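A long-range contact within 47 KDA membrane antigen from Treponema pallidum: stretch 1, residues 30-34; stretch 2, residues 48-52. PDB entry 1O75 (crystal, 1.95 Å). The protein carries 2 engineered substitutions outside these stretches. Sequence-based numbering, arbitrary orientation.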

# COMPACT_ATOMS: atom_id res chain seq x y z
N ASP B 30 -0.85 25.29 30.75
CA ASP B 30 -2.02 26.11 30.48
C ASP B 30 -1.97 26.88 29.19
O ASP B 30 -2.99 27.07 28.52
N VAL B 31 -0.78 27.33 28.83
CA VAL B 31 -0.61 28.05 27.57
C VAL B 31 -0.79 27.08 26.39
O VAL B 31 -1.18 27.49 25.30
N LEU B 32 -0.50 25.80 26.61
CA LEU B 32 -0.64 24.83 25.53
C LEU B 32 -2.06 24.22 25.44
O LEU B 32 -2.34 23.37 24.58
N LEU B 33 -2.95 24.67 26.32
CA LEU B 33 -4.33 24.18 26.32
C LEU B 33 -5.24 25.34 25.91
O LEU B 33 -5.14 26.43 26.47
N ALA B 34 -6.11 25.14 24.93
CA ALA B 34 -6.99 26.23 24.51
C ALA B 34 -8.45 25.94 24.87
O ALA B 34 -8.75 25.56 26.02
N GLY B 48 -6.40 23.30 16.78
CA GLY B 48 -6.05 24.07 17.96
C GLY B 48 -4.65 23.84 18.50
O GLY B 48 -3.69 23.63 17.75
N MET B 49 -4.56 23.91 19.81
CA MET B 49 -3.31 23.71 20.52
C MET B 49 -3.14 22.25 20.93
O MET B 49 -3.25 21.37 20.08
N PHE B 50 -2.88 21.97 22.21
CA PHE B 50 -2.64 20.59 22.62
C PHE B 50 -3.70 19.87 23.45
O PHE B 50 -3.41 18.83 24.06
N ASP B 51 -4.91 20.40 23.46
CA ASP B 51 -6.03 19.79 24.18
C ASP B 51 -6.33 18.43 23.58
O ASP B 51 -6.00 18.18 22.42
N ALA B 52 -6.97 17.55 24.34
CA ALA B 52 -7.30 16.20 23.87
C ALA B 52 -7.95 16.08 22.49
O ALA B 52 -9.02 16.65 22.21

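What holds Leu32 at the centre of this contact? It has the most area covered by the other stretch, 76 Å², and it is engaged through both backbone and side chain. Its carbonyl oxygen accepts a hydrogen bond from the backbone of stretch 2, with Phe50 N to Leu32 O at 2.8 Å and an angle of 151° at the hydrogen. The CA-to-CB bond points sideways, and the m, t rotamer (chi1 -65°, chi2 -172°) leaves the buried side chain against two neighbours. Leu32 CB lies 3.9 Å from Phe50 CD1, while Leu32 CD2 lies 3.8 Å from Met49 CE. Phe50, itself buried and with chi1 in m, brings its ring edge near the same carbonyl, so that Leu32 O sits close to the ring plane.

How does Asp51 fasten the end of stretch 1? Its CA-to-CB bond points sideways, but with chi1 at -52° (m) and chi2 at -105° the carboxylate comes nearer to the other stretch, and 64 Å² of the residue is covered. Ala34 N donates a hydrogen bond to Asp51 OD2 at 2.7 Å, almost straight at 175°. A carboxylate is a strong acceptor, and this one satisfies a backbone amide in a segment without regular helix or strand. The carboxylate also borders apolar atoms: Leu33 CB is 3.7 Å from Asp51 OD1, and Ala34 CB is 3.8 Å from Asp51 OD2.

Where does the Met49 side chain go? Its CA-to-CB bond points toward stretch 1, and all three chi angles are m (-69°, -63°, -71°), which folds the flexible chain along its neighbours; 60 Å² of the residue is covered. At its base, Met49 CB approaches Leu32 O to 3.3 Å. Further out, Met49 CG is 4.1 Å from Ala34 CB, and the terminal methyl, besides meeting Leu32, has Met49 CE 3.8 Å from Val31 O. The methionine thus touches residues before and after Leu32 as well as Leu32 itself.

What do the remaining residues add? Leu33 also has an m, t rotamer (chi1 -68°, chi2 175°); its CA-to-CB bond points sideways, but the end of the side chain comes nearer, placing Leu33 CD2 4.1 Å from Phe50 C. Asp30 and Ala52 make no contact across the stretches. Gly48 has no side chain to contribute, although there is room for a CB at its position. The packing therefore combines two hydrogen bonds to or from stretch 1 backbone atoms with apolar contacts around Leu32 and Met49.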

# COMPACT_ATOMS: atom_id res chain seq x y z
CB ASP B 30 -2.29 27.04 31.66
CG ASP B 30 -2.69 26.26 32.90
OD1 ASP B 30 -3.52 25.34 32.75
OD2 ASP B 30 -2.18 26.55 34.00
CB VAL B 31 0.78 28.70 27.52
CG1 VAL B 31 1.24 28.88 26.09
CG2 VAL B 31 0.72 30.04 28.27
CB LEU B 32 0.41 23.73 25.70
CG LEU B 32 1.87 24.17 25.57
CD1 LEU B 32 2.77 22.95 25.58
CD2 LEU B 32 2.05 24.98 24.28
CB LEU B 33 -4.72 23.67 27.72
CG LEU B 33 -4.01 22.40 28.20
CD1 LEU B 33 -4.42 22.12 29.61
CD2 LEU B 33 -4.40 21.21 27.31
CB ALA B 34 -6.85 26.47 23.02
CB MET B 49 -3.25 24.66 21.72
CG MET B 49 -3.11 26.16 21.29
SD MET B 49 -1.54 26.49 20.37
CE MET B 49 -0.35 26.35 21.72
CB PHE B 50 -1.27 20.49 23.31
CG PHE B 50 -0.12 20.77 22.37
CD1 PHE B 50 0.32 22.08 22.17
CD2 PHE B 50 0.44 19.73 21.62
CE1 PHE B 50 1.33 22.35 21.21
CE2 PHE B 50 1.44 19.98 20.67
CZ PHE B 50 1.88 21.29 20.46
CB ASP B 51 -7.27 20.66 24.05
CG ASP B 51 -7.01 22.09 24.42
OD1 ASP B 51 -7.44 22.50 25.52
OD2 ASP B 51 -6.36 22.79 23.62
CB ALA B 52 -8.15 15.49 24.91